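Local coordinates for iron-regulated outer membrane protein (Neisseria meningitidis, PDB 4B7O) that probably takes up iron across the meningococcal outer membrane as a TonB-dependent transporter, at residues Gln387-Gln392 / Pro511-Ala516; Phe469-His474 / Ile526-Gly531; Gln392-Gly397 / Leu517-Lys522; Lys336-Asp341 / Val352-Thr357. One frame throughout, in Å; residues are numbered along the deposited sequence.

Contact 1: Gln387-Gln392 / Pro511-Ala516; sequences QEIKPQ and PRLYDA
Ile389 and Ala516 mark the nearest approach of the two backbones, CA to CA 6.0 Å, where the end of a barrel strand runs past the irregular chain 511-516 without a hydrogen bond between them. The alternation of the strand turns Gln387 and Ile389 toward that chain. Ile389 does most of the touching, with both of its branches. CG1 lies beside the backbone N, and the extended second torsion (chi2 -172°) pushes Ile389 CD1 forward to 3.9 Å from Leu513 CB and 3.8 Å from Ala516 CA. Ile389 CD1 also lies 3.4 Å from Tyr514 O, a methyl against a carbonyl oxygen. The shorter branch, CG2, meets the methyl of its partner: Ile389 CG2 to Ala516 CB is 3.9 Å. Two residues earlier on the same side of the strand, Gln387 CB stands 4.2 Å from Leu513 CD1, which makes a looser second point. The strand spends its backbone bonds within the barrel wall, Glu388 with the neighbouring strand at Thr360 and Ile389 with Pro440, just ahead of strand 441-455, and Ala516 bonds to Gln129 of the plug region. The loop is thus placed between wall and plug. Since the cross-contact consists of apolar groups and one carbonyl, it should depend on shape and burial and lack the directional preference of a polar bond.

Contact 2: Phe469-His474 / Ile526-Gly531; sequences FKVKTH and ISIADG
His474 and Ile526 supply the one hydrogen bond of this contact: Ile526 N donates to His474 NE2 at 2.9 Å, nearly straight (169°), although the donor lies 30° out of the imidazole plane. Next to it Thr473 presses its methyl onto the opposing backbone, with CG2 3.2 Å from Ile526 O and 3.5 Å from Ser527 C. Its hydroxyl passes near another methyl, Thr473 OG1 to Ile528 CG2 being 3.8 Å. Farther along, Val471 CG1 and Ile528 CD1 meet at 3.9 Å, the two side chains crossing at a slant. Ile528 reaches that far because its CG1 stands anti to the backbone N (chi1 -177°) and the chain stays extended to CD1.

In the second shell, Thr519 O binds His474 ND1, so the ring is gripped at both nitrogens; with NE2 accepting, a proton on ND1 is the likely form. Thr473 OG1 has Lys477 O and Asp475 OD1 as hydrogen-bonding partners, and Ser527 OG pairs with Asp475 OD2. Asp475 thus joins two hydroxyls that stand 4.2 Å apart, Thr473 OG1 to Ser527 OG, too far for a direct bond.

The segments run roughly antiparallel, CA to CA 5.7 Å at Thr473 and Ser527, yet no bridge forms. Strand 525-528 pairs instead with strand 578-600, and Val471 with Val479. A short strand within a long loop thus leans on the tip of a neighbouring hairpin, at the extracellular end of a TonB-dependent transporter barrel.

Contact 3: Gln392-Gly397 / Leu517-Lys522; sequences QAFLNG and LQTHGK
Leu395 and His520 carry the polar link between these loops: Leu395 N donates to His520 O at 2.8 Å and 171°, and the donor sits above the carbonyl plane, away from either in-plane lone pair. A weaker CA-H...O contact follows, Lys522 CA to Leu395 O at 3.5 Å.

Bonds within 517-522 prepare that surface. The type I turn from Gln518 to Gly521 is closed by the bond from Gly521 N to Gln518 O, and Gly521 has the positive phi (86°) that favours glycine. His520 CG sits between the backbone N and the carbonyl carbon (chi1 48°), which brings ND1 toward Lys522 N; Lys522 N donates to His520 ND1 at 3.1 Å in the ring plane, while NE2 is bonded to Tyr347 O. The imidazole is therefore held at both nitrogens, which fixes its rotation.

One apolar contact uses that ring. Leu395 CD1 lies over one face of the His520 ring, 4.3 Å from its centroid, a CH-pi contact displaced toward the rim; on the opposite face is Gln518 O.

The remaining contacts are van der Waals. Ala393 O lies 3.4 Å from His520 CB. Phe394 turns its edge to the turn, its CD1 3.6 Å from Thr519 O and near the ring plane, and its CE1 4.0 Å from Thr519 CG2. The Thr519 hydroxyl is bonded to Ala516 O, with Asp515 O a second partner.

Residues 394-397 also touch a crystal neighbour, which may influence their pose. A beta turn docked on another loop is in keeping with the extracellular mouth of TonB-dependent transporters.

Contact 4: Lys336-Asp341 / Val352-Thr357; sequences KRYSAD and VGPNHT
First torsions set how the rings of Tyr338 and His356, a non-hydrogen-bonded pair on one face of the ladder, come together: CG is anti to the backbone N in Tyr338 (chi1 162°) but anti to the carbonyl carbon in His356 (chi1 -69°). Tyr338 CD1 lies over one face of the imidazole, 3.4 Å from His356 NE2; the rings are oblique, with planes 52° apart and centroids separated by 4.9 Å. The other nitrogen, His356 ND1, is bonded to Gln392 OE1. Pro354 extends the patch, its CB 3.8 Å from Tyr338 CE1.

Beneath them the strands form an antiparallel ladder. Arg337 N bonds to Thr357 O at 2.8 Å, and Ser339 N to Asn355 O at 2.9 Å, each matched by the reciprocal bond. Beyond the ladder, where Pro354 has no N-H to offer, Asp341 takes over: its OD1 accepts from Gly353 N at 2.8 Å, approached from above the carboxylate plane.

On the other face, Arg337 NH1 and Asn355 ND2 stand 4.2 Å apart and share Asp342 OD2, while Ser339 OG binds Asp342 OD1. Aspartates thus fasten the hairpin end by two routes, and the charge of Asp342 probably offsets that of Arg337.

Overall arrangement
From the N terminus, contact 4 comes first, closing the loop of residues 340-354 between strands 323-339 and 355-373 before any other contact opens. The remaining three cross. Contact 1 opens at Gln387, contact 3 at Gln392 and contact 2 at Phe469, and they close in the order 1, 3, 2 along the connection 510-534, which includes the short strand 525-528. That connection therefore meets a strand end, the start of another loop and a neighbouring hairpin. Gln392 joins the group to contact 4 through His356 and Pro354, Leu517 packs on Thr357, and His474 links contacts 2 and 3 through Thr519. Contacts 2 and 4 stay apart, nearest atoms about 11 Å.

Contact 1: Gln387-Gln392 / Pro511-Ala516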
# COMPACT_ATOMS: atom_id res chain seq x y z
N GLN A 387 -12.47 1.91 13.32
CA GLN A 387 -11.57 0.80 13.58
C GLN A 387 -11.64 0.21 14.96
O GLN A 387 -11.67 0.95 15.94
CB GLN A 387 -10.14 1.25 13.35
CG GLN A 387 -9.74 1.01 11.92
CD GLN A 387 -8.58 1.87 11.54
OE1 GLN A 387 -8.71 3.09 11.46
NE2 GLN A 387 -7.45 1.24 11.30
N GLU A 388 -11.55 -1.12 15.04
CA GLU A 388 -11.49 -1.78 16.37
C GLU A 388 -10.51 -2.92 16.36
O GLU A 388 -10.63 -3.82 15.52
CB GLU A 388 -12.86 -2.33 16.81
CG GLU A 388 -12.88 -2.80 18.27
CD GLU A 388 -14.25 -3.32 18.82
OE1 GLU A 388 -15.32 -3.28 18.12
OE2 GLU A 388 -14.26 -3.81 19.99
N ILE A 389 -9.54 -2.87 17.28
CA ILE A 389 -8.54 -3.90 17.45
C ILE A 389 -9.09 -4.81 18.58
O ILE A 389 -9.48 -4.30 19.60
CB ILE A 389 -7.22 -3.26 17.90
CG1 ILE A 389 -6.52 -2.50 16.78
CG2 ILE A 389 -6.25 -4.27 18.38
CD1 ILE A 389 -5.10 -2.00 17.08
N LYS A 390 -9.13 -6.13 18.37
CA LYS A 390 -9.74 -7.11 19.32
C LYS A 390 -8.81 -8.25 19.47
O LYS A 390 -8.80 -9.13 18.61
CB LYS A 390 -11.04 -7.69 18.77
CG LYS A 390 -11.84 -6.68 17.98
CD LYS A 390 -12.91 -7.33 17.14
CE LYS A 390 -13.80 -6.24 16.62
NZ LYS A 390 -15.06 -6.78 16.09
N PRO A 391 -7.94 -8.22 20.49
CA PRO A 391 -7.03 -9.33 20.75
C PRO A 391 -7.77 -10.52 21.42
O PRO A 391 -8.92 -10.37 21.84
CB PRO A 391 -6.01 -8.71 21.68
CG PRO A 391 -6.74 -7.61 22.38
CD PRO A 391 -7.89 -7.19 21.53
N GLN A 392 -7.15 -11.70 21.51
CA GLN A 392 -7.85 -12.87 22.06
C GLN A 392 -8.24 -12.67 23.51
O GLN A 392 -9.36 -12.99 23.92
CB GLN A 392 -6.95 -14.08 21.93
CG GLN A 392 -7.62 -15.40 22.27
CD GLN A 392 -6.93 -16.54 21.56
OE1 GLN A 392 -7.20 -16.79 20.36
NE2 GLN A 392 -6.01 -17.24 22.27
N PRO A 511 -3.79 9.85 14.77
CA PRO A 511 -2.77 8.95 15.33
C PRO A 511 -3.17 7.53 15.05
O PRO A 511 -4.36 7.22 15.10
CB PRO A 511 -2.89 9.17 16.82
CG PRO A 511 -3.71 10.40 17.02
CD PRO A 511 -4.16 10.92 15.70
N ARG A 512 -2.22 6.67 14.72
CA ARG A 512 -2.55 5.24 14.56
C ARG A 512 -2.62 4.55 15.91
O ARG A 512 -1.84 4.86 16.81
CB ARG A 512 -1.54 4.52 13.70
CG ARG A 512 -0.89 5.39 12.64
CD ARG A 512 -1.82 6.05 11.62
NE ARG A 512 -0.94 6.79 10.68
CZ ARG A 512 -0.41 8.01 10.89
NH1 ARG A 512 -0.71 8.75 11.97
NH2 ARG A 512 0.42 8.51 9.98
N LEU A 513 -3.58 3.65 16.06
CA LEU A 513 -3.60 2.76 17.24
C LEU A 513 -2.32 1.93 17.28
O LEU A 513 -1.75 1.61 16.26
CB LEU A 513 -4.82 1.85 17.18
CG LEU A 513 -6.17 2.55 16.97
CD1 LEU A 513 -7.25 1.63 16.43
CD2 LEU A 513 -6.67 3.25 18.23
N TYR A 514 -1.86 1.63 18.47
CA TYR A 514 -0.62 0.82 18.67
C TYR A 514 -0.74 -0.59 18.06
O TYR A 514 -1.85 -1.02 17.69
CB TYR A 514 -0.33 0.75 20.19
CG TYR A 514 1.06 0.34 20.64
CD1 TYR A 514 2.18 1.16 20.42
CD2 TYR A 514 1.25 -0.88 21.34
CE1 TYR A 514 3.45 0.78 20.87
CE2 TYR A 514 2.51 -1.26 21.77
CZ TYR A 514 3.59 -0.45 21.55
OH TYR A 514 4.81 -0.91 22.02
N ASP A 515 0.37 -1.29 17.90
CA ASP A 515 0.33 -2.61 17.18
C ASP A 515 -0.75 -3.50 17.73
O ASP A 515 -0.88 -3.66 18.96
CB ASP A 515 1.67 -3.33 17.32
CG ASP A 515 2.81 -2.56 16.71
OD1 ASP A 515 2.51 -1.43 16.23
OD2 ASP A 515 3.97 -3.07 16.70
N ALA A 516 -1.54 -4.07 16.84
CA ALA A 516 -2.67 -4.90 17.23
C ALA A 516 -2.21 -6.06 18.11
O ALA A 516 -2.86 -6.40 19.09
CB ALA A 516 -3.43 -5.46 16.00

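Contact 2: Phe469-His474 / Ile526-Gly531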
# COMPACT_ATOMS: atom_id res chain seq x y z
N PHE A 469 -11.21 13.27 14.35
CA PHE A 469 -11.00 11.96 14.92
C PHE A 469 -11.38 11.76 16.40
O PHE A 469 -11.41 12.72 17.19
CB PHE A 469 -9.59 11.49 14.65
CG PHE A 469 -8.58 12.02 15.59
CD1 PHE A 469 -8.37 11.40 16.83
CD2 PHE A 469 -7.78 13.10 15.24
CE1 PHE A 469 -7.40 11.84 17.72
CE2 PHE A 469 -6.79 13.55 16.11
CZ PHE A 469 -6.61 12.93 17.35
N LYS A 470 -11.64 10.50 16.78
CA LYS A 470 -11.81 10.11 18.22
C LYS A 470 -11.05 8.83 18.49
O LYS A 470 -11.29 7.81 17.86
CB LYS A 470 -13.29 9.90 18.57
CG LYS A 470 -13.57 10.14 20.07
CD LYS A 470 -14.36 9.09 20.86
CE LYS A 470 -15.86 9.12 20.57
NZ LYS A 470 -16.21 8.17 19.45
N VAL A 471 -10.10 8.87 19.38
CA VAL A 471 -9.31 7.70 19.63
C VAL A 471 -9.55 7.17 21.05
O VAL A 471 -9.36 7.91 22.04
CB VAL A 471 -7.82 8.03 19.47
CG1 VAL A 471 -7.00 7.06 20.24
CG2 VAL A 471 -7.44 7.97 18.00
N LYS A 472 -9.92 5.89 21.15
CA LYS A 472 -10.11 5.26 22.45
C LYS A 472 -9.05 4.20 22.63
O LYS A 472 -9.10 3.15 22.01
CB LYS A 472 -11.53 4.70 22.55
CG LYS A 472 -12.02 4.42 23.98
CD LYS A 472 -12.31 2.93 24.17
CE LYS A 472 -11.07 2.23 24.72
NZ LYS A 472 -11.07 0.74 24.71
N THR A 473 -8.05 4.52 23.45
CA THR A 473 -6.97 3.61 23.69
C THR A 473 -7.48 2.45 24.53
O THR A 473 -8.65 2.42 24.90
CB THR A 473 -5.86 4.29 24.50
OG1 THR A 473 -6.40 5.46 25.15
CG2 THR A 473 -4.65 4.66 23.60
N HIS A 474 -6.60 1.49 24.84
CA HIS A 474 -7.03 0.28 25.55
C HIS A 474 -7.16 0.44 27.02
O HIS A 474 -7.35 -0.54 27.71
CB HIS A 474 -6.16 -0.95 25.26
CG HIS A 474 -4.79 -0.89 25.86
ND1 HIS A 474 -3.87 -1.85 25.65
CD2 HIS A 474 -4.16 0.09 26.63
CE1 HIS A 474 -2.72 -1.54 26.25
NE2 HIS A 474 -2.88 -0.35 26.86
N ILE A 526 -0.53 1.40 26.94
CA ILE A 526 -0.29 2.32 25.84
C ILE A 526 -1.47 3.25 25.76
O ILE A 526 -2.53 2.90 25.20
CB ILE A 526 -0.23 1.62 24.48
CG1 ILE A 526 0.90 0.58 24.42
CG2 ILE A 526 -0.17 2.68 23.38
CD1 ILE A 526 2.31 1.12 24.57
N SER A 527 -1.27 4.44 26.31
CA SER A 527 -2.30 5.46 26.33
C SER A 527 -2.12 6.53 25.19
O SER A 527 -1.30 6.39 24.27
CB SER A 527 -2.33 6.10 27.73
OG SER A 527 -3.59 6.73 27.96
N ILE A 528 -2.89 7.60 25.27
CA ILE A 528 -2.68 8.75 24.40
C ILE A 528 -2.70 10.00 25.28
O ILE A 528 -3.56 10.11 26.15
CB ILE A 528 -3.79 8.81 23.36
CG1 ILE A 528 -3.56 9.96 22.38
CG2 ILE A 528 -5.14 8.85 24.03
CD1 ILE A 528 -4.45 9.89 21.15
N ALA A 529 -1.76 10.91 25.06
CA ALA A 529 -1.65 12.13 25.85
C ALA A 529 -2.83 13.06 25.64
O ALA A 529 -3.58 12.91 24.68
CB ALA A 529 -0.35 12.83 25.55
N ASP A 530 -3.04 13.97 26.58
CA ASP A 530 -4.11 14.99 26.43
C ASP A 530 -3.88 15.94 25.26
O ASP A 530 -2.75 16.38 25.00
CB ASP A 530 -4.24 15.83 27.72
CG ASP A 530 -5.24 15.23 28.72
OD1 ASP A 530 -6.35 14.78 28.30
OD2 ASP A 530 -4.89 15.23 29.93
N GLY A 531 -4.97 16.30 24.59
CA GLY A 531 -4.94 17.20 23.42
C GLY A 531 -3.98 16.86 22.28
O GLY A 531 -3.68 17.74 21.48

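Contact 3: Gln392-Gly397 / Leu517-Lys522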
# COMPACT_ATOMS: atom_id res chain seq x y z
N GLN A 392 -7.15 -11.70 21.51
CA GLN A 392 -7.85 -12.87 22.06
C GLN A 392 -8.24 -12.67 23.51
O GLN A 392 -9.36 -12.99 23.92
CB GLN A 392 -6.95 -14.08 21.93
CG GLN A 392 -7.62 -15.40 22.27
CD GLN A 392 -6.93 -16.54 21.56
OE1 GLN A 392 -7.20 -16.79 20.36
NE2 GLN A 392 -6.01 -17.24 22.27
N ALA A 393 -7.30 -12.18 24.31
CA ALA A 393 -7.60 -11.75 25.68
C ALA A 393 -6.54 -10.74 26.10
O ALA A 393 -5.44 -10.73 25.55
CB ALA A 393 -7.57 -12.95 26.59
N PHE A 394 -6.84 -9.91 27.08
CA PHE A 394 -5.82 -9.05 27.64
C PHE A 394 -4.88 -9.75 28.62
O PHE A 394 -5.27 -10.70 29.25
CB PHE A 394 -6.49 -7.83 28.20
CG PHE A 394 -7.22 -7.04 27.15
CD1 PHE A 394 -6.52 -6.11 26.33
CD2 PHE A 394 -8.57 -7.26 26.90
CE1 PHE A 394 -7.17 -5.40 25.34
CE2 PHE A 394 -9.24 -6.54 25.87
CZ PHE A 394 -8.52 -5.63 25.09
N LEU A 395 -3.63 -9.29 28.72
CA LEU A 395 -2.61 -9.97 29.50
C LEU A 395 -1.78 -9.00 30.35
O LEU A 395 -0.67 -9.31 30.78
CB LEU A 395 -1.70 -10.81 28.61
CG LEU A 395 -2.37 -11.91 27.76
CD1 LEU A 395 -1.49 -12.27 26.56
CD2 LEU A 395 -2.70 -13.18 28.55
N ASN A 396 -2.33 -7.84 30.65
CA ASN A 396 -1.58 -6.89 31.47
C ASN A 396 -1.17 -7.48 32.81
O ASN A 396 -0.05 -7.24 33.29
CB ASN A 396 -2.32 -5.57 31.66
CG ASN A 396 -3.82 -5.73 31.75
OD1 ASN A 396 -4.40 -6.58 31.10
ND2 ASN A 396 -4.46 -4.88 32.54
N GLY A 397 -2.06 -8.29 33.39
CA GLY A 397 -1.77 -8.95 34.70
C GLY A 397 -0.49 -9.77 34.72
O GLY A 397 0.14 -9.92 35.78
N LEU A 517 -1.09 -6.67 17.71
CA LEU A 517 -0.59 -7.86 18.36
C LEU A 517 -0.06 -7.59 19.78
O LEU A 517 0.27 -8.52 20.50
CB LEU A 517 0.49 -8.53 17.51
CG LEU A 517 0.86 -9.89 18.09
CD1 LEU A 517 -0.32 -10.85 18.31
CD2 LEU A 517 1.95 -10.49 17.22
N GLN A 518 -0.04 -6.34 20.20
CA GLN A 518 0.48 -6.03 21.52
C GLN A 518 -0.57 -5.38 22.32
O GLN A 518 -0.33 -5.01 23.45
CB GLN A 518 1.69 -5.12 21.44
CG GLN A 518 2.87 -5.72 20.74
CD GLN A 518 4.17 -5.13 21.29
OE1 GLN A 518 4.66 -5.51 22.38
NE2 GLN A 518 4.73 -4.19 20.55
N THR A 519 -1.76 -5.29 21.76
CA THR A 519 -2.87 -4.66 22.45
C THR A 519 -3.24 -5.26 23.84
O THR A 519 -3.73 -4.53 24.72
CB THR A 519 -4.08 -4.64 21.53
OG1 THR A 519 -3.72 -3.93 20.33
CG2 THR A 519 -5.22 -3.95 22.22
N HIS A 520 -2.99 -6.56 24.03
CA HIS A 520 -3.23 -7.25 25.31
C HIS A 520 -2.56 -6.60 26.51
O HIS A 520 -3.00 -6.78 27.64
CB HIS A 520 -2.77 -8.70 25.20
CG HIS A 520 -1.41 -8.86 24.60
ND1 HIS A 520 -0.29 -8.50 25.25
CD2 HIS A 520 -1.02 -9.29 23.35
CE1 HIS A 520 0.77 -8.72 24.48
NE2 HIS A 520 0.33 -9.20 23.31
N GLY A 521 -1.46 -5.89 26.26
CA GLY A 521 -0.84 -5.05 27.28
C GLY A 521 0.14 -5.74 28.19
O GLY A 521 0.61 -5.17 29.17
N LYS A 522 0.49 -6.97 27.87
CA LYS A 522 1.48 -7.69 28.62
C LYS A 522 2.73 -6.85 28.82
O LYS A 522 3.41 -6.93 29.88
CB LYS A 522 1.80 -9.01 27.92
CG LYS A 522 3.01 -9.75 28.49
CD LYS A 522 2.82 -11.27 28.43
CE LYS A 522 3.93 -11.95 29.22
NZ LYS A 522 4.07 -13.37 28.83

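Contact 4: Lys336-Asp341 / Val352-Thr357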
# COMPACT_ATOMS: atom_id res chain seq x y z
N LYS A 336 -6.93 -10.44 10.15
CA LYS A 336 -6.80 -11.53 11.16
C LYS A 336 -5.41 -12.12 11.16
O LYS A 336 -4.85 -12.40 10.10
CB LYS A 336 -7.74 -12.70 10.91
CG LYS A 336 -9.22 -12.31 10.79
CD LYS A 336 -10.12 -13.52 10.48
CE LYS A 336 -11.40 -13.13 9.73
NZ LYS A 336 -12.25 -14.35 9.53
N ARG A 337 -4.85 -12.31 12.35
CA ARG A 337 -3.63 -13.06 12.48
C ARG A 337 -3.94 -14.23 13.37
O ARG A 337 -4.48 -14.08 14.48
CB ARG A 337 -2.51 -12.26 13.16
CG ARG A 337 -1.26 -13.07 13.45
CD ARG A 337 -0.33 -12.21 14.23
NE ARG A 337 0.93 -12.83 14.69
CZ ARG A 337 1.03 -13.70 15.70
NH1 ARG A 337 -0.04 -14.12 16.41
NH2 ARG A 337 2.24 -14.16 15.99
N TYR A 338 -3.55 -15.40 12.90
CA TYR A 338 -3.75 -16.60 13.66
C TYR A 338 -2.41 -17.26 13.79
O TYR A 338 -1.77 -17.62 12.77
CB TYR A 338 -4.74 -17.54 12.95
CG TYR A 338 -4.65 -18.95 13.47
CD1 TYR A 338 -5.17 -19.29 14.72
CD2 TYR A 338 -4.01 -19.96 12.73
CE1 TYR A 338 -5.07 -20.58 15.22
CE2 TYR A 338 -3.91 -21.25 13.21
CZ TYR A 338 -4.45 -21.56 14.45
OH TYR A 338 -4.37 -22.84 14.94
N SER A 339 -1.96 -17.40 15.03
CA SER A 339 -0.83 -18.27 15.30
C SER A 339 -1.30 -19.61 15.87
O SER A 339 -2.25 -19.65 16.67
CB SER A 339 0.08 -17.64 16.30
OG SER A 339 1.29 -18.32 16.27
N ALA A 340 -0.67 -20.70 15.41
CA ALA A 340 -0.87 -22.04 15.97
C ALA A 340 -0.34 -22.08 17.41
O ALA A 340 -1.00 -22.64 18.28
CB ALA A 340 -0.18 -23.09 15.10
N ASP A 341 0.82 -21.46 17.67
CA ASP A 341 1.40 -21.44 18.99
C ASP A 341 2.27 -20.23 19.16
O ASP A 341 3.34 -20.12 18.54
CB ASP A 341 2.28 -22.69 19.22
CG ASP A 341 2.67 -22.90 20.71
OD1 ASP A 341 2.28 -22.10 21.62
OD2 ASP A 341 3.38 -23.89 20.97
N VAL A 352 0.17 -19.44 24.98
CA VAL A 352 0.43 -20.84 24.67
C VAL A 352 -0.68 -21.33 23.77
O VAL A 352 -1.84 -21.11 24.08
CB VAL A 352 0.52 -21.69 25.97
CG1 VAL A 352 0.91 -23.15 25.65
CG2 VAL A 352 1.49 -21.03 26.97
N GLY A 353 -0.32 -21.97 22.65
CA GLY A 353 -1.30 -22.54 21.70
C GLY A 353 -1.96 -21.45 20.87
O GLY A 353 -1.49 -20.31 20.87
N PRO A 354 -3.07 -21.79 20.19
CA PRO A 354 -3.65 -20.84 19.24
C PRO A 354 -3.78 -19.41 19.80
O PRO A 354 -4.19 -19.22 20.96
CB PRO A 354 -5.03 -21.45 18.90
CG PRO A 354 -4.91 -22.90 19.19
CD PRO A 354 -3.87 -23.03 20.29
N ASN A 355 -3.40 -18.42 18.98
CA ASN A 355 -3.60 -17.00 19.30
C ASN A 355 -4.27 -16.28 18.14
O ASN A 355 -3.75 -16.35 17.05
CB ASN A 355 -2.27 -16.34 19.65
CG ASN A 355 -2.46 -14.99 20.29
OD1 ASN A 355 -3.57 -14.70 20.75
ND2 ASN A 355 -1.40 -14.15 20.35
N HIS A 356 -5.41 -15.64 18.36
CA HIS A 356 -6.19 -14.97 17.33
C HIS A 356 -6.16 -13.52 17.61
O HIS A 356 -6.42 -13.10 18.74
CB HIS A 356 -7.66 -15.40 17.34
CG HIS A 356 -7.87 -16.81 16.90
ND1 HIS A 356 -7.50 -17.88 17.68
CD2 HIS A 356 -8.41 -17.34 15.72
CE1 HIS A 356 -7.80 -19.03 17.02
NE2 HIS A 356 -8.33 -18.70 15.82
N THR A 357 -5.81 -12.74 16.59
CA THR A 357 -5.82 -11.29 16.69
C THR A 357 -6.60 -10.73 15.50
O THR A 357 -6.39 -11.15 14.33
CB THR A 357 -4.40 -10.70 16.76
OG1 THR A 357 -3.53 -11.62 17.44
CG2 THR A 357 -4.42 -9.35 17.52